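Local coordinates for endonuclease II (Enterobacteria phage t4, PDB 2WSH), which nicks and cleaves cytosine-containing double-stranded DNA sequence-specifically, degrading host DNA so that its nucleotides can be reused for phage DNA synthesis, at residues 17-23 with 96-102; 40-44 with 119-125. The protein carries 1 engineered substitution. All blocks are in the same frame, centred on the assembly; numbering follows the deposited sequence.

Contact 1: residues 17-23 with 96-102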
loop_
_atom_site.group_PDB
_atom_site.type_symbol
_atom_site.label_atom_id
_atom_site.label_comp_id
_atom_site.label_asym_id
_atom_site.label_seq_id
_atom_site.Cartn_x
_atom_site.Cartn_y
_atom_site.Cartn_z
ATOM N N PHE A 17 -0.297 -17.962 13.018
ATOM C CA PHE A 17 0.894 -18.779 12.849
ATOM C C PHE A 17 0.453 -20.215 12.629
ATOM O O PHE A 17 -0.339 -20.754 13.397
ATOM C CB PHE A 17 1.805 -18.690 14.075
ATOM C CG PHE A 17 2.683 -17.470 14.096
ATOM C CD1 PHE A 17 3.928 -17.487 13.486
ATOM C CD2 PHE A 17 2.271 -16.313 14.737
ATOM C CE1 PHE A 17 4.741 -16.368 13.508
ATOM C CE2 PHE A 17 3.079 -15.188 14.762
ATOM C CZ PHE A 17 4.314 -15.217 14.146
ATOM N N ILE A 18 0.952 -20.825 11.566
ATOM C CA ILE A 18 0.636 -22.212 11.276
ATOM C C ILE A 18 1.874 -23.067 11.518
ATOM O O ILE A 18 2.971 -22.716 11.083
ATOM C CB ILE A 18 0.136 -22.369 9.836
ATOM C CG1 ILE A 18 -1.215 -21.666 9.679
ATOM C CG2 ILE A 18 0.018 -23.839 9.460
ATOM C CD1 ILE A 18 -1.613 -21.426 8.251
ATOM N N LYS A 19 1.703 -24.172 12.235
ATOM C CA LYS A 19 2.825 -25.054 12.531
ATOM C C LYS A 19 3.446 -25.576 11.249
ATOM O O LYS A 19 2.758 -26.119 10.384
ATOM C CB LYS A 19 2.406 -26.220 13.425
ATOM C CG LYS A 19 3.472 -27.299 13.520
ATOM C CD LYS A 19 3.282 -28.185 14.736
ATOM C CE LYS A 19 4.356 -29.257 14.783
ATOM N NZ LYS A 19 4.239 -30.122 15.987
ATOM N N TYR A 20 4.755 -25.406 11.133
ATOM C CA TYR A 20 5.465 -25.785 9.927
ATOM C C TYR A 20 6.123 -27.142 10.111
ATOM O O TYR A 20 5.911 -28.050 9.314
ATOM C CB TYR A 20 6.503 -24.722 9.571
ATOM C CG TYR A 20 7.315 -25.039 8.335
ATOM C CD1 TYR A 20 6.726 -25.073 7.078
ATOM C CD2 TYR A 20 8.675 -25.293 8.426
ATOM C CE1 TYR A 20 7.473 -25.362 5.946
ATOM C CE2 TYR A 20 9.427 -25.584 7.305
ATOM C CZ TYR A 20 8.824 -25.614 6.068
ATOM O OH TYR A 20 9.582 -25.898 4.956
ATOM N N THR A 21 6.921 -27.284 11.161
ATOM C CA THR A 21 7.542 -28.570 11.450
ATOM C C THR A 21 8.009 -28.679 12.893
ATOM O O THR A 21 7.977 -27.711 13.653
ATOM C CB THR A 21 8.733 -28.866 10.509
ATOM O OG1 THR A 21 9.134 -30.234 10.661
ATOM C CG2 THR A 21 9.916 -27.963 10.833
ATOM N N GLU A 22 8.438 -29.880 13.257
ATOM C CA GLU A 22 8.955 -30.157 14.585
ATOM C C GLU A 22 10.315 -30.817 14.422
ATOM O O GLU A 22 10.541 -31.541 13.455
ATOM C CB GLU A 22 7.991 -31.080 15.330
ATOM C CG GLU A 22 8.471 -31.565 16.685
ATOM C CD GLU A 22 7.363 -32.238 17.478
ATOM O OE1 GLU A 22 6.180 -31.996 17.167
ATOM O OE2 GLU A 22 7.672 -33.001 18.417
ATOM N N LEU A 23 11.232 -30.546 15.345
ATOM C CA LEU A 23 12.537 -31.195 15.317
ATOM C C LEU A 23 12.570 -32.335 16.328
ATOM O O LEU A 23 11.998 -32.227 17.410
ATOM C CB LEU A 23 13.654 -30.193 15.611
ATOM C CG LEU A 23 13.829 -29.049 14.615
ATOM C CD1 LEU A 23 15.058 -28.234 14.966
ATOM C CD2 LEU A 23 13.932 -29.587 13.198
ATOM N N LYS A 96 10.269 -30.313 23.550
ATOM C CA LYS A 96 9.661 -30.287 22.224
ATOM C C LYS A 96 10.029 -28.993 21.507
ATOM O O LYS A 96 9.860 -27.912 22.062
ATOM C CB LYS A 96 8.141 -30.388 22.336
ATOM C CG LYS A 96 7.445 -30.634 21.005
ATOM C CD LYS A 96 6.047 -30.040 20.994
ATOM C CE LYS A 96 5.316 -30.312 22.298
ATOM N NZ LYS A 96 4.067 -29.505 22.415
ATOM N N VAL A 97 10.520 -29.106 20.276
ATOM C CA VAL A 97 10.979 -27.940 19.521
ATOM C C VAL A 97 10.187 -27.776 18.231
ATOM O O VAL A 97 10.286 -28.604 17.321
ATOM C CB VAL A 97 12.476 -28.049 19.160
ATOM C CG1 VAL A 97 12.912 -26.846 18.328
ATOM C CG2 VAL A 97 13.326 -28.185 20.415
ATOM N N GLU A 98 9.414 -26.697 18.148
ATOM C CA GLU A 98 8.528 -26.483 17.012
ATOM C C GLU A 98 8.809 -25.178 16.282
ATOM O O GLU A 98 9.199 -24.181 16.889
ATOM C CB GLU A 98 7.067 -26.500 17.472
ATOM C CG GLU A 98 6.625 -27.816 18.086
ATOM C CD GLU A 98 5.230 -27.738 18.674
ATOM O OE1 GLU A 98 5.009 -26.905 19.578
ATOM O OE2 GLU A 98 4.356 -28.513 18.235
ATOM N N PHE A 99 8.610 -25.202 14.971
ATOM C CA PHE A 99 8.668 -24.002 14.155
ATOM C C PHE A 99 7.285 -23.690 13.601
ATOM O O PHE A 99 6.620 -24.567 13.047
ATOM C CB PHE A 99 9.646 -24.198 12.996
ATOM C CG PHE A 99 11.084 -24.190 13.412
ATOM C CD1 PHE A 99 11.839 -23.037 13.305
ATOM C CD2 PHE A 99 11.680 -25.334 13.915
ATOM C CE1 PHE A 99 13.168 -23.025 13.688
ATOM C CE2 PHE A 99 13.005 -25.325 14.304
ATOM C CZ PHE A 99 13.749 -24.169 14.190
ATOM N N TYR A 100 6.858 -22.442 13.763
ATOM C CA TYR A 100 5.628 -21.951 13.158
ATOM C C TYR A 100 5.969 -20.916 12.093
ATOM O O TYR A 100 7.013 -20.271 12.158
ATOM C CB TYR A 100 4.734 -21.302 14.211
ATOM C CG TYR A 100 4.058 -22.271 15.151
ATOM C CD1 TYR A 100 2.686 -22.486 15.086
ATOM C CD2 TYR A 100 4.786 -22.963 16.111
ATOM C CE1 TYR A 100 2.058 -23.367 15.948
ATOM C CE2 TYR A 100 4.168 -23.847 16.976
ATOM C CZ TYR A 100 2.804 -24.044 16.890
ATOM O OH TYR A 100 2.182 -24.921 17.747
ATOM N N ALA A 101 5.082 -20.746 11.120
ATOM C CA ALA A 101 5.293 -19.752 10.075
ATOM C C ALA A 101 4.073 -18.862 9.901
ATOM O O ALA A 101 2.942 -19.346 9.894
ATOM C CB ALA A 101 5.642 -20.429 8.766
ATOM N N ARG A 102 4.313 -17.563 9.754
ATOM C CA ARG A 102 3.257 -16.608 9.439
ATOM C C ARG A 102 3.533 -15.992 8.075
ATOM O O ARG A 102 4.513 -15.270 7.899
ATOM C CB ARG A 102 3.168 -15.521 10.508
ATOM C CG ARG A 102 2.347 -14.305 10.092
ATOM C CD ARG A 102 2.260 -13.278 11.221
ATOM N NE ARG A 102 1.818 -11.969 10.743
ATOM C CZ ARG A 102 0.557 -11.546 10.760
ATOM N NH1 ARG A 102 -0.405 -12.321 11.247
ATOM N NH2 ARG A 102 0.259 -10.339 10.299
HETATM O O HOH W 1 10.564 -31.799 19.465
#
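Ile18 to Leu23 run antiparallel to Val97 to Arg102, with the short strand axes 4.3 Å apart at closest approach and their directions 141° apart. Ile18 and Ala101 form a hydrogen-bonded pair, and Lys19 lies opposite Tyr100 as a non-hydrogen-bonded pair. The register then slips by one residue at a classic beta bulge, where Tyr20 and Thr21 both face Phe99: Tyr20 N donates to Phe99 O at 2.8 Å, and Thr21 N adds a weak bond to the same oxygen. Strand 97-111 lies between strands 18-23 and 42-48 in the antiparallel sheet of this GIY-YIG nuclease.

On the face carrying Lys19 and Tyr100, Lys19 CA sits over the tyrosine ring, 4.0 Å from its centroid. The fully extended lysine chain carries NZ along the strand to Glu98 OE2 at 2.8 Å and Glu22 OE1 at 2.9 Å. Both carboxylates use their anti lone pairs, and the shared ammonium probably offsets the repulsion between them. Lys96 NZ lies at a long 4.0 Å from Glu98 OE1 and is salt-bridged to Asp50. Near the other end, Arg102 CB covers a face of the Phe17 ring, 3.7 Å from the centroid. On the face shared by Leu23 and Phe99, Leu23 CD1 meets the phenylalanine edge at CE2, 3.6 Å away. A water links Leu23 O to Val97 N.

Contact 2: residues 40-44 with 119-125. Engineered in segment 119-125: Ala125 (natural residue Glu). With PO4 (phosphate ion), chain E.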
loop_
_atom_site.group_PDB
_atom_site.type_symbol
_atom_site.label_atom_id
_atom_site.label_comp_id
_atom_site.label_asym_id
_atom_site.label_seq_id
_atom_site.Cartn_x
_atom_site.Cartn_y
_atom_site.Cartn_z
ATOM N N TYR A 40 8.061 -19.474 1.609
ATOM C CA TYR A 40 8.915 -18.321 1.362
ATOM C C TYR A 40 8.345 -17.048 1.972
ATOM O O TYR A 40 7.131 -16.903 2.107
ATOM C CB TYR A 40 9.105 -18.120 -0.143
ATOM C CG TYR A 40 9.469 -19.381 -0.894
ATOM C CD1 TYR A 40 10.793 -19.777 -1.028
ATOM C CD2 TYR A 40 8.485 -20.176 -1.471
ATOM C CE1 TYR A 40 11.130 -20.932 -1.716
ATOM C CE2 TYR A 40 8.812 -21.333 -2.160
ATOM C CZ TYR A 40 10.135 -21.705 -2.280
ATOM O OH TYR A 40 10.461 -22.854 -2.963
ATOM N N ASN A 41 9.236 -16.133 2.341
ATOM C CA ASN A 41 8.833 -14.796 2.764
ATOM C C ASN A 41 7.922 -14.808 3.991
ATOM O O ASN A 41 6.784 -14.342 3.934
ATOM C CB ASN A 41 8.142 -14.080 1.601
ATOM C CG ASN A 41 8.149 -12.574 1.752
ATOM O OD1 ASN A 41 7.327 -11.879 1.156
ATOM N ND2 ASN A 41 9.082 -12.059 2.548
ATOM N N VAL A 42 8.418 -15.338 5.103
ATOM C CA VAL A 42 7.590 -15.480 6.295
ATOM C C VAL A 42 8.269 -14.996 7.568
ATOM O O VAL A 42 9.498 -14.902 7.649
ATOM C CB VAL A 42 7.191 -16.952 6.536
ATOM C CG1 VAL A 42 6.379 -17.492 5.367
ATOM C CG2 VAL A 42 8.434 -17.796 6.771
ATOM N N ILE A 43 7.446 -14.693 8.562
ATOM C CA ILE A 43 7.907 -14.580 9.933
ATOM C C ILE A 43 7.828 -15.982 10.500
ATOM O O ILE A 43 6.813 -16.660 10.349
ATOM C CB ILE A 43 7.002 -13.658 10.760
ATOM C CG1 ILE A 43 7.131 -12.213 10.277
ATOM C CG2 ILE A 43 7.325 -13.774 12.248
ATOM C CD1 ILE A 43 8.541 -11.662 10.371
ATOM N N TYR A 44 8.904 -16.445 11.121
ATOM C CA TYR A 44 8.845 -17.749 11.757
ATOM C C TYR A 44 9.007 -17.647 13.262
ATOM O O TYR A 44 9.583 -16.693 13.775
ATOM C CB TYR A 44 9.826 -18.744 11.126
ATOM C CG TYR A 44 11.296 -18.525 11.415
ATOM C CD1 TYR A 44 11.916 -19.179 12.473
ATOM C CD2 TYR A 44 12.072 -17.707 10.604
ATOM C CE1 TYR A 44 13.262 -19.011 12.729
ATOM C CE2 TYR A 44 13.424 -17.528 10.857
ATOM C CZ TYR A 44 14.009 -18.186 11.920
ATOM O OH TYR A 44 15.346 -18.024 12.181
ATOM N N ALA A 119 9.163 -5.793 1.680
ATOM C CA ALA A 119 8.718 -7.088 2.170
ATOM C C ALA A 119 8.189 -6.861 3.576
ATOM O O ALA A 119 8.896 -6.323 4.426
ATOM C CB ALA A 119 9.870 -8.079 2.184
ATOM N N THR A 120 6.945 -7.256 3.823
ATOM C CA THR A 120 6.314 -6.948 5.102
ATOM C C THR A 120 6.971 -7.660 6.287
ATOM O O THR A 120 6.808 -7.232 7.427
ATOM C CB THR A 120 4.796 -7.234 5.095
ATOM O OG1 THR A 120 4.571 -8.633 4.893
ATOM C CG2 THR A 120 4.108 -6.440 3.995
ATOM N N ILE A 121 7.707 -8.740 6.033
ATOM C CA ILE A 121 8.470 -9.361 7.116
ATOM C C ILE A 121 9.394 -8.324 7.746
ATOM O O ILE A 121 9.623 -8.342 8.953
ATOM C CB ILE A 121 9.314 -10.568 6.653
ATOM C CG1 ILE A 121 10.235 -10.171 5.495
ATOM C CG2 ILE A 121 8.417 -11.732 6.260
ATOM C CD1 ILE A 121 11.286 -11.212 5.169
ATOM N N ASP A 122 9.912 -7.418 6.923
ATOM C CA ASP A 122 10.806 -6.370 7.405
ATOM C C ASP A 122 10.087 -5.409 8.341
ATOM O O ASP A 122 10.708 -4.794 9.209
ATOM C CB ASP A 122 11.420 -5.604 6.235
ATOM C CG ASP A 122 12.526 -6.375 5.554
ATOM O OD1 ASP A 122 13.014 -7.359 6.147
ATOM O OD2 ASP A 122 12.909 -5.997 4.427
ATOM N N LEU A 123 8.776 -5.291 8.160
ATOM C CA LEU A 123 7.950 -4.423 8.994
ATOM C C LEU A 123 7.448 -5.133 10.247
ATOM O O LEU A 123 7.280 -4.514 11.295
ATOM C CB LEU A 123 6.736 -3.930 8.208
ATOM C CG LEU A 123 6.951 -2.980 7.031
ATOM C CD1 LEU A 123 5.611 -2.668 6.377
ATOM C CD2 LEU A 123 7.642 -1.710 7.495
ATOM N N GLU A 124 7.194 -6.432 10.126
ATOM C CA GLU A 124 6.526 -7.175 11.188
ATOM C C GLU A 124 7.475 -7.699 12.264
ATOM O O GLU A 124 7.147 -7.677 13.449
ATOM C CB GLU A 124 5.706 -8.327 10.601
ATOM C CG GLU A 124 4.460 -7.878 9.853
ATOM C CD GLU A 124 3.430 -8.982 9.723
ATOM O OE1 GLU A 124 3.727 -10.125 10.126
ATOM O OE2 GLU A 124 2.324 -8.705 9.219
ATOM N N ALA A 125 8.644 -8.174 11.851
ATOM C CA ALA A 125 9.597 -8.752 12.792
ATOM C C ALA A 125 9.896 -7.823 13.968
ATOM O O ALA A 125 9.819 -8.246 15.119
ATOM C CB ALA A 125 10.881 -9.168 12.080
HETATM P P PO4 E . 17.819 -15.724 11.270
HETATM O O1 PO4 E . 16.883 -15.056 12.248
HETATM O O2 PO4 E . 18.024 -14.833 10.067
HETATM O O3 PO4 E . 19.157 -16.018 11.910
HETATM O O4 PO4 E . 17.172 -17.020 10.851
#
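Asn41 meets Ile121 through its amide nitrogen: ND2 lies 3.5 Å from the CD1 methyl of Ile121 and also brushes Ala119 CB, a van der Waals contact of a polar group with these two side chains. Val42 turns its side chain away from the helix and meets it through the backbone, its carbonyl carbon 3.5 Å from Ile121 CG2. Ile121 presents both branches to this segment: with chi1 at 55°, CG1 lies between its backbone N and carbonyl carbon and leads CD1 to Asn41, leaving CG2 for Val42.

Ile43 points toward the helix. Its chi1 of -68° and chi2 of -59° bend CD1 into the notch between Ile121 and Ala125, 4.0 Å from Ile121 CB and 3.8 Å from Ala125 CB. Ala125 is engineered and replaces a natural glutamate; the family's conserved catalytic glutamate probably occupied this position. Alongside, Ile43 CG1 lies 4.0 Å from Glu124 OE1, whose carboxylate is salt-bridged to Arg102.

Tyr44, next along the strand, brings its OH to 2.5 Å from O4 of a phosphate ion, so short that the exact geometry is doubtful. Tyr54, Arg64 and Lys83 complete the phosphate's grip. The two segments thus meet by van der Waals contacts, some involving polar atoms, with no direct hydrogen bond or salt bridge, while the ion, probably from the crystallisation liquor, may mark where a DNA phosphate could bind.

The centres of contact 1 and contact 2 lie about 16 Å apart, yet the two meet at Arg102. Its backbone N probably hydrogen-bonds to Ile43 O, joining strands 97-111 and 42-48 within one sheet, and its side chain also reaches helix 121-132. Along the chain the segments alternate: 17-23, 40-44, 96-102, 119-125. Contact 1 adds strand 18-23 to one side of strand 97-111, whereas contact 2 sets the helix against strand 42-48 on the other. The connections between the segments therefore cross along the chain, and both contacts join one sheet; Arg102 also reaches Glu112 of the third subunit, tying this junction to the tetramer.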